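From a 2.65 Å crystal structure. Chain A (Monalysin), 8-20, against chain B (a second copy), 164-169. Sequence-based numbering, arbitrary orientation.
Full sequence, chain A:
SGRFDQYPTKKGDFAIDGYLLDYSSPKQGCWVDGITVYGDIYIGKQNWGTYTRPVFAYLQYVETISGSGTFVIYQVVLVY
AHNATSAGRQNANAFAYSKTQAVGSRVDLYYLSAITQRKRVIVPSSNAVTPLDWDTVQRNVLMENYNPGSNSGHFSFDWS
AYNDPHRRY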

# COMPACT_ATOMS: atom_id res chain seq x y z
N PRO A 8 -25.65 -12.39 11.44
CA PRO A 8 -26.74 -11.74 10.70
C PRO A 8 -26.39 -11.49 9.24
O PRO A 8 -25.25 -11.71 8.83
CB PRO A 8 -26.92 -10.42 11.45
CG PRO A 8 -25.60 -10.11 11.98
CD PRO A 8 -24.93 -11.43 12.30
N THR A 9 -27.37 -11.04 8.45
CA THR A 9 -27.21 -10.71 7.04
C THR A 9 -27.18 -9.18 6.90
O THR A 9 -28.01 -8.49 7.50
CB THR A 9 -28.32 -11.38 6.21
OG1 THR A 9 -28.25 -12.79 6.41
CG2 THR A 9 -28.22 -11.08 4.72
N LYS A 10 -26.22 -8.66 6.13
CA LYS A 10 -26.08 -7.23 5.86
C LYS A 10 -26.09 -6.96 4.36
O LYS A 10 -25.68 -7.83 3.58
CB LYS A 10 -24.83 -6.63 6.54
CG LYS A 10 -24.91 -6.56 8.08
CD LYS A 10 -25.85 -5.47 8.58
CE LYS A 10 -26.17 -5.65 10.04
NZ LYS A 10 -27.30 -4.79 10.47
N LYS A 11 -26.59 -5.78 3.96
CA LYS A 11 -26.70 -5.38 2.56
C LYS A 11 -26.22 -3.93 2.43
O LYS A 11 -26.70 -3.06 3.15
CB LYS A 11 -28.17 -5.52 2.11
CG LYS A 11 -28.40 -5.44 0.61
CD LYS A 11 -29.87 -5.61 0.27
CE LYS A 11 -30.11 -5.70 -1.22
NZ LYS A 11 -31.56 -5.74 -1.55
N GLY A 12 -25.26 -3.70 1.53
CA GLY A 12 -24.68 -2.38 1.30
C GLY A 12 -23.38 -2.17 2.05
O GLY A 12 -23.28 -2.49 3.23
N ASP A 13 -22.37 -1.60 1.35
CA ASP A 13 -21.00 -1.35 1.83
C ASP A 13 -20.91 -0.79 3.24
O ASP A 13 -20.23 -1.37 4.09
CB ASP A 13 -20.23 -0.44 0.85
CG ASP A 13 -20.11 -0.98 -0.56
OD1 ASP A 13 -19.89 -2.20 -0.72
OD2 ASP A 13 -20.20 -0.17 -1.51
N PHE A 14 -21.60 0.33 3.50
CA PHE A 14 -21.59 1.01 4.80
C PHE A 14 -22.28 0.22 5.90
O PHE A 14 -21.89 0.37 7.06
CB PHE A 14 -22.16 2.44 4.68
CG PHE A 14 -21.18 3.50 4.20
CD1 PHE A 14 -20.43 3.30 3.05
CD2 PHE A 14 -21.07 4.71 4.87
CE1 PHE A 14 -19.53 4.28 2.61
CE2 PHE A 14 -20.19 5.69 4.41
CZ PHE A 14 -19.43 5.47 3.28
N ALA A 15 -23.27 -0.63 5.56
CA ALA A 15 -23.97 -1.47 6.54
C ALA A 15 -23.07 -2.62 6.99
O ALA A 15 -23.02 -2.93 8.18
CB ALA A 15 -25.27 -2.01 5.97
N ILE A 16 -22.32 -3.22 6.04
CA ILE A 16 -21.36 -4.30 6.28
C ILE A 16 -20.21 -3.77 7.15
O ILE A 16 -19.92 -4.37 8.19
CB ILE A 16 -20.86 -4.91 4.93
CG1 ILE A 16 -22.01 -5.61 4.17
CG2 ILE A 16 -19.67 -5.86 5.14
CD1 ILE A 16 -21.90 -5.54 2.67
N ASP A 17 -19.60 -2.63 6.75
CA ASP A 17 -18.51 -1.98 7.49
C ASP A 17 -18.98 -1.50 8.85
O ASP A 17 -18.30 -1.74 9.84
CB ASP A 17 -17.91 -0.81 6.68
CG ASP A 17 -17.29 -1.18 5.34
OD1 ASP A 17 -16.96 -2.37 5.14
OD2 ASP A 17 -17.10 -0.27 4.50
N GLY A 18 -20.15 -0.86 8.89
CA GLY A 18 -20.77 -0.34 10.11
C GLY A 18 -21.00 -1.39 11.18
O GLY A 18 -20.77 -1.14 12.36
N TYR A 19 -21.45 -2.59 10.76
CA TYR A 19 -21.70 -3.71 11.66
C TYR A 19 -20.40 -4.34 12.18
O TYR A 19 -20.27 -4.57 13.38
CB TYR A 19 -22.62 -4.77 11.00
CG TYR A 19 -22.77 -6.03 11.81
CD1 TYR A 19 -23.56 -6.06 12.96
CD2 TYR A 19 -22.10 -7.20 11.45
CE1 TYR A 19 -23.67 -7.21 13.73
CE2 TYR A 19 -22.20 -8.36 12.22
CZ TYR A 19 -22.99 -8.36 13.36
OH TYR A 19 -23.10 -9.49 14.13
N LEU A 20 -19.46 -4.65 11.26
CA LEU A 20 -18.20 -5.32 11.58
C LEU A 20 -17.18 -4.43 12.28
O LEU A 20 -16.70 -4.80 13.35
CB LEU A 20 -17.57 -5.98 10.33
CG LEU A 20 -18.37 -7.09 9.64
CD1 LEU A 20 -17.69 -7.54 8.38
CD2 LEU A 20 -18.58 -8.28 10.56
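Chain B, residues 164-169: DPHRRY

Chain B lies on chain A as an irregular segment, without helix or strand, that follows T9(A) to Y19(A) in the same sequence sense. The register shows this: the CA atoms of K10(A) and H166(B) are 4.5 Å apart, those of K11(A) and R167(B) 5.3 Å, and those of A15(A) and Y169(B) 5.3 Å. The two stretches together bury 507 Å².

P8(A) makes no contact. T9(A), in a short strand, meets H166(B). Its CB lies 4.2 Å from the centroid of the H166(B) ring, over the face, in a CH-pi contact. The carbonyl O of T9(A) is also over a face of this ring, 3.6 Å from H166(B) CG.

K10(A) directs its CB away from chain B overall, but its side chain (m, m, t, t) brings the amino group back. K10(A) NZ donates hydrogen bonds to P165(B) O at 3.0 Å and to R168(B) O at 2.8 Å. One ammonium group thus ties together two carbonyls of the chain B backbone. K10(A) CA is 3.4 Å from H166(B) O, a CA-H...O contact.

The same carbonyl accepts the backbone hydrogen bond of the pairing, from K11(A) N to H166(B) O, 3.0 Å. The side chain of K11(A) is fully extended. Its CB is 3.8 Å from R167(B) CG, and K11(A) O is 3.4 Å from that same CG. The guanidinium of R167(B) is held within its own chain by a salt bridge from NH1 to D164(B) OD2, 3.2 Å.

G12(A) is the N-cap of the helix 13-20. Its phi of 97° and psi of 135° suit glycine, because a CB there would jam against the preceding carbonyl. D13(A) is out of reach.

On the helix, F14(A), A15(A) and G18(A) receive the ring of Y169(B). F14(A) O lies over one face of that ring, 3.5 Å from Y169(B) CD2. F14(A) CB is 4.0 Å from Y169(B) CE2, and the Y169(B) OH sits at the edge of the F14(A) ring, 3.8 Å from CD2 of F14(A). A15(A) CA is 3.7 Å from Y169(B) CD2, and A15(A) CB is 3.8 Å from H166(B) O.

I16(A) and D17(A) make no contact. G18(A) CA packs 3.6 Å from Y169(B) CD1. A CB on G18(A) would fall 2.3 Å from Y169(B) CD1, a clash, so the bare backbone leaves room for the ring. Y19(A) adds a minor contact, its N 4.1 Å from Y169(B) CB. L20(A) is out of reach.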

# COMPACT_ATOMS: atom_id res chain seq x y z
N ASP B 164 -35.26 -1.34 6.90
CA ASP B 164 -34.61 -2.63 6.65
C ASP B 164 -33.46 -2.83 7.65
O ASP B 164 -32.47 -2.10 7.59
CB ASP B 164 -34.11 -2.75 5.19
CG ASP B 164 -33.70 -4.15 4.75
OD1 ASP B 164 -33.61 -5.05 5.61
OD2 ASP B 164 -33.49 -4.35 3.54
N PRO B 165 -33.57 -3.82 8.58
CA PRO B 165 -32.47 -4.04 9.55
C PRO B 165 -31.16 -4.49 8.90
O PRO B 165 -30.09 -4.28 9.49
CB PRO B 165 -33.03 -5.11 10.49
CG PRO B 165 -34.50 -5.15 10.23
CD PRO B 165 -34.67 -4.77 8.80
N HIS B 166 -31.24 -5.10 7.69
CA HIS B 166 -30.10 -5.57 6.90
C HIS B 166 -29.29 -4.39 6.37
O HIS B 166 -28.08 -4.51 6.19
CB HIS B 166 -30.59 -6.41 5.71
CG HIS B 166 -31.19 -7.74 6.06
ND1 HIS B 166 -31.20 -8.78 5.15
CD2 HIS B 166 -31.81 -8.15 7.19
CE1 HIS B 166 -31.80 -9.79 5.76
NE2 HIS B 166 -32.18 -9.46 6.99
N ARG B 167 -29.98 -3.26 6.09
CA ARG B 167 -29.41 -2.02 5.56
C ARG B 167 -29.23 -0.94 6.63
O ARG B 167 -29.01 0.23 6.30
CB ARG B 167 -30.24 -1.52 4.37
CG ARG B 167 -30.00 -2.31 3.09
CD ARG B 167 -31.25 -2.46 2.25
NE ARG B 167 -31.66 -1.20 1.63
CZ ARG B 167 -32.93 -0.80 1.49
NH1 ARG B 167 -33.92 -1.56 1.93
NH2 ARG B 167 -33.20 0.36 0.91
N ARG B 168 -29.30 -1.33 7.92
CA ARG B 168 -29.12 -0.43 9.06
C ARG B 168 -27.90 -0.85 9.87
O ARG B 168 -27.59 -2.04 9.92
CB ARG B 168 -30.37 -0.40 9.95
CG ARG B 168 -31.47 0.52 9.45
CD ARG B 168 -32.48 0.81 10.55
NE ARG B 168 -32.00 1.83 11.48
CZ ARG B 168 -32.74 2.82 11.96
NH1 ARG B 168 -34.01 2.95 11.59
NH2 ARG B 168 -32.22 3.70 12.81
N TYR B 169 -27.21 0.12 10.49
CA TYR B 169 -26.02 -0.16 11.29
C TYR B 169 -25.86 0.78 12.49
O TYR B 169 -26.27 1.93 12.44
CB TYR B 169 -24.75 -0.18 10.41
CG TYR B 169 -24.39 1.15 9.77
CD1 TYR B 169 -23.51 2.03 10.39
CD2 TYR B 169 -24.87 1.49 8.50
CE1 TYR B 169 -23.14 3.23 9.78
CE2 TYR B 169 -24.51 2.69 7.89
CZ TYR B 169 -23.65 3.56 8.54
OH TYR B 169 -23.29 4.74 7.94